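Local coordinates for protein Phenylalanine/tyrosine ammonia-lyase (PDB 1Y2M) that catalyses the non-oxidative deamination of L-phenylalanine and L-tyrosine to trans-cinnamate and p-coumarate, the committing step of phenylpropanoid metabolism, at residues Asp536-Ala539 against Ile540-Glu543; Ala582-Leu585 against Glu586-Asn589; Ile243-Ala246 against Arg247-Met250. All blocks are in the same frame, centred on the assembly; numbering follows the deposited sequence.

Contact 1 of 3, residues Asp536-Ala539 against Ile540-Glu543; sequences DLRA and IEFE
Arg538 NH1 is held by two acceptors: Glu541 OE1, at 2.9 Å, and the backbone oxygen of Arg450. The first is a hydrogen-bonded salt bridge within one helix, i to i+3. OE1 receives the N-H on its syn lone pair and lies only 13° out of the guanidinium plane, so the donor geometry is good although the carboxylate plane stands 70° away from that of the guanidinium. Bends at chi2 and chi3 fold the arginine chain back so that its end runs alongside the extended Glu541, and Arg538 CD also comes within 3.3 Å of Glu541 OE1. Arg538 NE bonds to Ala303 O and NH2 to Asn449 O, bonds that hold the buried guanidinium against rotation, while the other carboxylate oxygen, Glu541 OE2, is engaged by Lys545. A leucine here would probably leave the carbonyls of Ala303, Asn449 and Arg450 short of donors and Glu541 without one of its two cationic mates. The aliphatic part of the arginine works too: Arg538 CG sits over one face of the Phe542 ring, 4.1 Å from CE1. On another flank, Leu537 CD2 meets Ile540 CD1 at 4.2 Å. Regular i to i+4 bonds carry the backbone, as in Glu543 N to Ala539 O at 2.8 Å. The two segments form one uninterrupted part of helix 506-560. Ile540 packs on Val640 and Phe644 of helix 619-646, Phe542 meets Tyr657 edge-to-face, and Asp536 is bound by Tyr666 and Arg670, both on helix 662-672.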
ATOM      1  N   ASP B 536     -34.062 -19.469   6.590  1.00  7.87           N
ATOM      2  CA  ASP B 536     -34.887 -20.657   6.489  1.00  8.23           C
ATOM      3  C   ASP B 536     -34.630 -21.627   7.655  1.00  8.37           C
ATOM      4  O   ASP B 536     -35.557 -22.228   8.168  1.00 10.45           O
ATOM      5  CB  ASP B 536     -34.589 -21.290   5.140  1.00  8.39           C
ATOM      6  CG  ASP B 536     -35.312 -20.613   4.015  1.00 12.35           C
ATOM      7  OD1 ASP B 536     -36.399 -19.991   4.238  1.00 11.44           O
ATOM      8  OD2 ASP B 536     -34.847 -20.742   2.841  1.00 11.13           O
ATOM      9  N   LEU B 537     -33.378 -21.796   8.062  1.00  6.68           N
ATOM     10  CA  LEU B 537     -33.063 -22.689   9.196  1.00  8.38           C
ATOM     11  C   LEU B 537     -33.604 -22.132  10.514  1.00  9.83           C
ATOM     12  O   LEU B 537     -34.089 -22.879  11.414  1.00  8.80           O
ATOM     13  CB  LEU B 537     -31.564 -22.944   9.293  1.00  8.59           C
ATOM     14  CG  LEU B 537     -30.975 -23.762   8.121  1.00  8.00           C
ATOM     15  CD1 LEU B 537     -29.422 -23.825   8.226  1.00 14.40           C
ATOM     16  CD2 LEU B 537     -31.580 -25.142   8.072  1.00 10.42           C
ATOM     17  N   ARG B 538     -33.506 -20.818  10.657  1.00  7.98           N
ATOM     18  CA  ARG B 538     -34.112 -20.200  11.825  1.00 10.32           C
ATOM     19  C   ARG B 538     -35.626 -20.376  11.860  1.00  9.97           C
ATOM     20  O   ARG B 538     -36.251 -20.600  12.908  1.00  9.51           O
ATOM     21  CB  ARG B 538     -33.747 -18.730  11.911  1.00  9.68           C
ATOM     22  CG  ARG B 538     -34.061 -18.129  13.287  1.00  7.94           C
ATOM     23  CD  ARG B 538     -33.157 -18.638  14.382  1.00  9.61           C
ATOM     24  NE  ARG B 538     -31.842 -17.987  14.386  1.00  8.69           N
ATOM     25  CZ  ARG B 538     -30.834 -18.314  15.194  1.00  7.84           C
ATOM     26  NH1 ARG B 538     -30.973 -19.364  16.008  1.00 12.30           N
ATOM     27  NH2 ARG B 538     -29.734 -17.618  15.184  1.00 10.55           N
ATOM     28  N   ALA B 539     -36.246 -20.267  10.694  1.00  7.35           N
ATOM     29  CA  ALA B 539     -37.706 -20.445  10.617  1.00  7.95           C
ATOM     30  C   ALA B 539     -38.102 -21.871  11.008  1.00  7.83           C
ATOM     31  O   ALA B 539     -39.133 -22.031  11.705  1.00  8.02           O
ATOM     32  CB  ALA B 539     -38.190 -20.105   9.245  1.00  9.34           C
ATOM     33  N   ILE B 540     -37.320 -22.873  10.564  1.00  8.85           N
ATOM     34  CA  ILE B 540     -37.503 -24.275  11.000  1.00 10.50           C
ATOM     35  C   ILE B 540     -37.404 -24.406  12.531  1.00  9.10           C
ATOM     36  O   ILE B 540     -38.241 -25.052  13.177  1.00 10.74           O
ATOM     37  CB  ILE B 540     -36.478 -25.218  10.298  1.00 11.56           C
ATOM     38  CG1 ILE B 540     -36.871 -25.368   8.852  1.00 14.67           C
ATOM     39  CG2 ILE B 540     -36.415 -26.565  10.960  1.00 13.64           C
ATOM     40  CD1 ILE B 540     -35.745 -25.974   7.956  1.00 15.48           C
ATOM     41  N   GLU B 541     -36.410 -23.750  13.104  1.00  9.60           N
ATOM     42  CA  GLU B 541     -36.262 -23.717  14.555  1.00 10.81           C
ATOM     43  C   GLU B 541     -37.508 -23.145  15.213  1.00  8.33           C
ATOM     44  O   GLU B 541     -38.029 -23.709  16.171  1.00 10.11           O
ATOM     45  CB  GLU B 541     -35.058 -22.898  14.955  1.00 12.55           C
ATOM     46  CG  GLU B 541     -34.905 -22.679  16.437  1.00 14.00           C
ATOM     47  CD  GLU B 541     -33.746 -21.742  16.783  1.00 16.76           C
ATOM     48  OE1 GLU B 541     -32.814 -21.567  15.970  1.00 13.91           O
ATOM     49  OE2 GLU B 541     -33.785 -21.141  17.870  1.00 24.56           O
ATOM     50  N   PHE B 542     -38.003 -22.041  14.679  1.00  9.81           N
ATOM     51  CA  PHE B 542     -39.226 -21.432  15.218  1.00  9.62           C
ATOM     52  C   PHE B 542     -40.450 -22.328  15.090  1.00 11.18           C
ATOM     53  O   PHE B 542     -41.236 -22.447  16.043  1.00 10.56           O
ATOM     54  CB  PHE B 542     -39.497 -20.108  14.534  1.00  9.73           C
ATOM     55  CG  PHE B 542     -38.663 -18.956  15.058  1.00 11.82           C
ATOM     56  CD1 PHE B 542     -37.549 -19.153  15.859  1.00 10.30           C
ATOM     57  CD2 PHE B 542     -39.020 -17.659  14.732  1.00 14.99           C
ATOM     58  CE1 PHE B 542     -36.771 -18.064  16.319  1.00 15.34           C
ATOM     59  CE2 PHE B 542     -38.273 -16.580  15.181  1.00 16.01           C
ATOM     60  CZ  PHE B 542     -37.154 -16.783  15.971  1.00 15.41           C
ATOM     61  N   GLU B 543     -40.615 -22.980  13.930  1.00  9.79           N
ATOM     62  CA  GLU B 543     -41.743 -23.919  13.761  1.00  9.65           C
ATOM     63  C   GLU B 543     -41.664 -25.084  14.729  1.00  9.07           C
ATOM     64  O   GLU B 543     -42.683 -25.485  15.323  1.00 10.19           O
ATOM     65  CB  GLU B 543     -41.825 -24.473  12.337  1.00 10.23           C
ATOM     66  CG  GLU B 543     -42.148 -23.417  11.323  1.00 10.76           C
ATOM     67  CD  GLU B 543     -43.511 -22.828  11.526  1.00 15.63           C
ATOM     68  OE1 GLU B 543     -44.485 -23.598  11.551  1.00 19.14           O
ATOM     69  OE2 GLU B 543     -43.614 -21.604  11.707  1.00 16.81           O
TER

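Contact 2 of 3, residues Ala582-Leu585 against Glu586-Asn589; sequences AKRL and EQTN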
ATOM      1  N   ALA B 582     -32.615 -24.888  26.537  1.00 14.96           N
ATOM      2  CA  ALA B 582     -32.279 -23.764  25.655  1.00 20.05           C
ATOM      3  C   ALA B 582     -30.797 -23.511  25.673  1.00 20.90           C
ATOM      4  O   ALA B 582     -30.150 -23.407  24.623  1.00 24.13           O
ATOM      5  CB  ALA B 582     -33.028 -22.487  26.079  1.00 20.99           C
ATOM      6  N   LYS B 583     -30.250 -23.392  26.870  1.00 20.60           N
ATOM      7  CA  LYS B 583     -28.849 -23.033  26.996  1.00 24.21           C
ATOM      8  C   LYS B 583     -27.970 -24.130  26.372  1.00 21.34           C
ATOM      9  O   LYS B 583     -27.018 -23.842  25.632  1.00 20.31           O
ATOM     10  CB  LYS B 583     -28.495 -22.792  28.452  1.00 23.08           C
ATOM     11  CG  LYS B 583     -27.020 -22.493  28.697  1.00 33.61           C
ATOM     12  CD  LYS B 583     -26.769 -21.428  29.798  1.00 37.03           C
ATOM     13  CE  LYS B 583     -26.484 -20.011  29.212  1.00 48.19           C
ATOM     14  NZ  LYS B 583     -27.071 -18.915  30.054  1.00 49.31           N
ATOM     15  N   ARG B 584     -28.323 -25.388  26.604  1.00 16.58           N
ATOM     16  CA  ARG B 584     -27.500 -26.483  26.086  1.00 13.03           C
ATOM     17  C   ARG B 584     -27.595 -26.594  24.555  1.00 14.24           C
ATOM     18  O   ARG B 584     -26.592 -26.779  23.883  1.00 14.04           O
ATOM     19  CB  ARG B 584     -27.903 -27.821  26.732  1.00 14.51           C
ATOM     20  CG  ARG B 584     -27.079 -29.025  26.288  1.00 11.73           C
ATOM     21  CD  ARG B 584     -25.573 -28.776  26.451  1.00 13.77           C
ATOM     22  NE  ARG B 584     -24.792 -29.968  26.104  1.00 12.12           N
ATOM     23  CZ  ARG B 584     -23.475 -30.010  26.086  1.00 18.13           C
ATOM     24  NH1 ARG B 584     -22.776 -28.913  26.333  1.00 19.17           N
ATOM     25  NH2 ARG B 584     -22.855 -31.124  25.751  1.00 14.37           N
ATOM     26  N   LEU B 585     -28.791 -26.522  24.016  1.00 14.02           N
ATOM     27  CA  LEU B 585     -28.943 -26.693  22.563  1.00 14.23           C
ATOM     28  C   LEU B 585     -28.182 -25.638  21.776  1.00 16.64           C
ATOM     29  O   LEU B 585     -27.695 -25.934  20.684  1.00 15.46           O
ATOM     30  CB  LEU B 585     -30.407 -26.694  22.172  1.00 15.68           C
ATOM     31  CG  LEU B 585     -31.178 -27.922  22.631  1.00 11.72           C
ATOM     32  CD1 LEU B 585     -32.664 -27.588  22.620  1.00 15.18           C
ATOM     33  CD2 LEU B 585     -30.878 -29.119  21.730  1.00 15.24           C
ATOM     34  N   GLU B 586     -28.065 -24.423  22.312  1.00 15.96           N
ATOM     35  CA  GLU B 586     -27.315 -23.352  21.606  1.00 19.16           C
ATOM     36  C   GLU B 586     -25.889 -23.784  21.317  1.00 19.41           C
ATOM     37  O   GLU B 586     -25.255 -23.303  20.376  1.00 18.26           O
ATOM     38  CB  GLU B 586     -27.315 -22.059  22.420  1.00 19.86           C
ATOM     39  CG  GLU B 586     -26.437 -20.963  21.823  1.00 24.66           C
ATOM     40  CD  GLU B 586     -26.829 -19.528  22.225  1.00 30.31           C
ATOM     41  OE1 GLU B 586     -27.986 -19.292  22.657  1.00 37.38           O
ATOM     42  OE2 GLU B 586     -25.960 -18.631  22.060  1.00 22.93           O
ATOM     43  N   GLN B 587     -25.369 -24.703  22.113  1.00 14.73           N
ATOM     44  CA  GLN B 587     -23.991 -25.076  22.012  1.00 18.00           C
ATOM     45  C   GLN B 587     -23.735 -26.449  21.389  1.00 16.86           C
ATOM     46  O   GLN B 587     -22.596 -26.802  21.145  1.00 18.80           O
ATOM     47  CB  GLN B 587     -23.295 -24.886  23.369  1.00 23.95           C
ATOM     48  CG  GLN B 587     -23.609 -25.862  24.388  1.00 27.56           C
ATOM     49  CD  GLN B 587     -23.272 -25.412  25.829  1.00 26.04           C
ATOM     50  OE1 GLN B 587     -23.810 -25.959  26.744  1.00 31.46           O
ATOM     51  NE2 GLN B 587     -22.354 -24.459  26.004  1.00 30.45           N
ATOM     52  N   THR B 588     -24.788 -27.192  21.090  1.00 11.44           N
ATOM     53  CA  THR B 588     -24.664 -28.490  20.450  1.00 10.41           C
ATOM     54  C   THR B 588     -25.158 -28.457  19.004  1.00  9.91           C
ATOM     55  O   THR B 588     -25.523 -29.487  18.440  1.00 10.88           O
ATOM     56  CB  THR B 588     -25.408 -29.553  21.231  1.00 11.87           C
ATOM     57  OG1 THR B 588     -26.787 -29.196  21.348  1.00 10.14           O
ATOM     58  CG2 THR B 588     -24.799 -29.644  22.645  1.00 12.42           C
ATOM     59  N   ASN B 589     -25.011 -27.299  18.372  1.00 11.29           N
ATOM     60  CA  ASN B 589     -25.449 -27.101  17.016  1.00 12.25           C
ATOM     61  C   ASN B 589     -24.540 -27.768  15.946  1.00 13.07           C
ATOM     62  O   ASN B 589     -24.886 -27.757  14.758  1.00 15.08           O
ATOM     63  CB  ASN B 589     -25.706 -25.608  16.723  1.00 11.17           C
ATOM     64  CG  ASN B 589     -24.514 -24.688  17.122  1.00 12.33           C
ATOM     65  OD1 ASN B 589     -23.709 -25.020  18.021  1.00 13.85           O
ATOM     66  ND2 ASN B 589     -24.403 -23.520  16.442  1.00 10.95           N
TER
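Glu586 N bonds to Ala582 O at 3.3 Å, an i to i+4 alpha-helical bond in the C-terminal turn of helix 570-587. One residue on, the pattern tightens to i to i+3: Gln587 N reaches Arg584 O at 3.0 Å, from 52° out of the carbonyl plane, as in a 3-10 turn. The Gln587 side chain, with CG between its backbone N and carbonyl carbon (chi1 74°), turns back so that OE1 accepts Arg584 NH1 at 3.2 Å. OE1 lies in the guanidinium plane, whereas NH1 stands 60° above the amide plane. Arg584 of the second subunit donates to the same OE1, and the reciprocal bond forms as well, so glutamine oxygens bridge two neighbouring arginines across the subunit interface; Arg584 NE is paired with Asp599. Thr588 N bonds to Leu585 O at 3.2 Å, again i to i+3, and only weakly to Arg584 O. Its CG2 lies 3.4 Å above one face of the Arg584 guanidinium, toward the rim, while OG1 is bound by Arg596 NE. Asn589, like Thr588, lies beyond the helix, and its ND2 donates to both Leu452 O and Ala446 O.

Contact 3 of 3, residues Ile243-Ala246 against Arg247-Met250; sequences ILYA and REAM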
ATOM      1  N   ILE B 243     -16.096  -6.373 -35.413  1.00 11.83           N
ATOM      2  CA  ILE B 243     -15.114  -5.296 -35.336  1.00 11.47           C
ATOM      3  C   ILE B 243     -14.666  -4.979 -36.735  1.00 11.05           C
ATOM      4  O   ILE B 243     -14.135  -5.823 -37.429  1.00 13.30           O
ATOM      5  CB  ILE B 243     -13.902  -5.634 -34.431  1.00 13.16           C
ATOM      6  CG1 ILE B 243     -14.367  -5.801 -32.970  1.00 14.26           C
ATOM      7  CG2 ILE B 243     -12.858  -4.480 -34.444  1.00 11.47           C
ATOM      8  CD1 ILE B 243     -13.333  -6.450 -32.040  1.00 18.90           C
ATOM      9  N   LEU B 244     -14.920  -3.749 -37.166  1.00  8.70           N
ATOM     10  CA  LEU B 244     -14.660  -3.288 -38.497  1.00 11.34           C
ATOM     11  C   LEU B 244     -13.793  -2.018 -38.492  1.00  6.76           C
ATOM     12  O   LEU B 244     -13.675  -1.314 -37.482  1.00  8.18           O
ATOM     13  CB  LEU B 244     -16.000  -2.925 -39.150  1.00  9.77           C
ATOM     14  CG  LEU B 244     -17.121  -3.940 -39.179  1.00  9.95           C
ATOM     15  CD1 LEU B 244     -18.375  -3.328 -39.736  1.00 12.96           C
ATOM     16  CD2 LEU B 244     -16.704  -5.155 -39.999  1.00 16.91           C
ATOM     17  N   TYR B 245     -13.173  -1.727 -39.612  1.00  9.50           N
ATOM     18  CA  TYR B 245     -12.558  -0.426 -39.750  1.00 10.74           C
ATOM     19  C   TYR B 245     -13.632   0.640 -39.637  1.00 12.37           C
ATOM     20  O   TYR B 245     -14.795   0.439 -40.052  1.00  7.75           O
ATOM     21  CB  TYR B 245     -11.778  -0.306 -41.046  1.00  9.33           C
ATOM     22  CG  TYR B 245     -10.511  -1.090 -40.963  1.00 10.33           C
ATOM     23  CD1 TYR B 245      -9.388  -0.570 -40.307  1.00 18.42           C
ATOM     24  CD2 TYR B 245     -10.434  -2.374 -41.510  1.00 23.17           C
ATOM     25  CE1 TYR B 245      -8.203  -1.354 -40.180  1.00 24.04           C
ATOM     26  CE2 TYR B 245      -9.279  -3.140 -41.404  1.00 22.25           C
ATOM     27  CZ  TYR B 245      -8.167  -2.627 -40.764  1.00 21.37           C
ATOM     28  OH  TYR B 245      -7.001  -3.390 -40.679  1.00 22.95           O
ATOM     29  N   ALA B 246     -13.249   1.785 -39.070  1.00  7.51           N
ATOM     30  CA  ALA B 246     -14.215   2.864 -38.823  1.00  9.15           C
ATOM     31  C   ALA B 246     -14.948   3.256 -40.096  1.00  7.44           C
ATOM     32  O   ALA B 246     -16.163   3.426 -40.061  1.00  8.95           O
ATOM     33  CB  ALA B 246     -13.570   4.064 -38.229  1.00 10.58           C
ATOM     34  N   ARG B 247     -14.227   3.411 -41.210  1.00  8.20           N
ATOM     35  CA  ARG B 247     -14.920   3.773 -42.480  1.00  8.88           C
ATOM     36  C   ARG B 247     -15.920   2.741 -42.970  1.00 10.82           C
ATOM     37  O   ARG B 247     -16.983   3.089 -43.437  1.00  9.84           O
ATOM     38  CB  ARG B 247     -13.906   4.110 -43.569  1.00  8.55           C
ATOM     39  CG  ARG B 247     -13.251   5.445 -43.306  1.00 14.92           C
ATOM     40  CD  ARG B 247     -12.323   5.805 -44.397  1.00 14.76           C
ATOM     41  NE  ARG B 247     -11.787   7.130 -44.141  1.00 12.43           N
ATOM     42  CZ  ARG B 247     -12.209   8.257 -44.694  1.00 16.01           C
ATOM     43  NH1 ARG B 247     -13.137   8.278 -45.651  1.00 11.15           N
ATOM     44  NH2 ARG B 247     -11.639   9.391 -44.339  1.00 15.01           N
ATOM     45  N   GLU B 248     -15.608   1.458 -42.822  1.00 10.72           N
ATOM     46  CA  GLU B 248     -16.568   0.398 -43.146  1.00 11.19           C
ATOM     47  C   GLU B 248     -17.828   0.528 -42.293  1.00  7.83           C
ATOM     48  O   GLU B 248     -18.958   0.450 -42.825  1.00 11.43           O
ATOM     49  CB  GLU B 248     -15.956  -0.977 -42.932  1.00 12.88           C
ATOM     50  CG  GLU B 248     -14.787  -1.241 -43.807  1.00 18.16           C
ATOM     51  CD  GLU B 248     -14.035  -2.528 -43.449  1.00 18.06           C
ATOM     52  OE1 GLU B 248     -14.049  -3.030 -42.283  1.00 18.88           O
ATOM     53  OE2 GLU B 248     -13.342  -3.014 -44.365  1.00 24.94           O
ATOM     54  N   ALA B 249     -17.661   0.726 -40.996  1.00 11.60           N
ATOM     55  CA  ALA B 249     -18.823   0.824 -40.122  1.00 13.12           C
ATOM     56  C   ALA B 249     -19.656   2.038 -40.495  1.00 13.84           C
ATOM     57  O   ALA B 249     -20.883   1.970 -40.579  1.00 10.57           O
ATOM     58  CB  ALA B 249     -18.405   0.891 -38.642  1.00 13.37           C
HETATM   59  N   MSE B 250     -19.001   3.163 -40.748  1.00 10.09           N
HETATM   60  CA  MSE B 250     -19.721   4.372 -41.074  1.00 10.17           C
HETATM   61  C   MSE B 250     -20.515   4.220 -42.356  1.00  9.25           C
HETATM   62  O   MSE B 250     -21.635   4.743 -42.478  1.00 13.53           O
HETATM   63  CB  MSE B 250     -18.777   5.546 -41.171  1.00  7.80           C
HETATM   64  CG  MSE B 250     -18.369   5.979 -39.769  1.00  9.36           C
HETATM   65 SE   MSE B 250     -17.375   7.655 -39.719  1.00 22.30          SE
HETATM   66  CE  MSE B 250     -15.588   6.831 -40.286  1.00 13.71           C
TER
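Leu244, the last strand residue but one, has its CB directed toward the following helix; CD1 lies 4.4 Å from Ala249 CB, and Leu244 CB is 3.7 Å from Glu248 OE1. Leu244 also packs on Val235 of the adjoining strand 232-237, and its backbone pairs with Val233. Tyr245 comes next, at the N-cap. Its N-H is taken by Glu248 OE1, with Tyr245 N 3.1 Å away. The N-H...O angle is 144°, and the N-H comes from above the carboxylate plane. Because Glu248 is three residues beyond the cap, this is one half of a capping box; a tyrosine side chain is not suited to return the bond to the Glu248 amide. With CG anti to the carbonyl carbon (chi1 -62°) and the chain extended beyond it, Glu248 reaches back beside the tyrosine. The two side chains point the same way, OE1 lying near the ring plane at its edge, 3.8 Å from Tyr245 CD2. A carboxylate at this helix start is likely to interact favourably with the helix dipole. Tyr245 O accepts the first alpha-helical bond, from Ala249 N. Ala246 follows, its O accepting Met250 N at 2.9 Å. Met250, present as selenomethionine, bends at chi3, and this brings its CE to 4.0 Å from Ala246 CB, while Ala246 also rests on Val233 and Ser231.

How the contacts relate
Contact 3 comes first along the chain, at the junction of strand 240-245 with helix 246-252; contact 1 follows within helix 506-560, and contact 2 closes the next helix, 570-587. Contacts 1 and 2 are neighbours on the same side of the chain's centre, with centres about 15 Å apart and nearest atoms about 7 Å apart, so they do not touch. Contact 3 lies on the opposite side of a mostly helical subunit, its centre about 60 Å from that of contact 1 and about 69 Å from that of contact 2. All three lie away from the cinnamate-binding and catalytic residues. Contact 2 bonds to a neighbouring subunit, whereas beside contact 3 Ile243 alone packs on another, at Leu152 of that subunit.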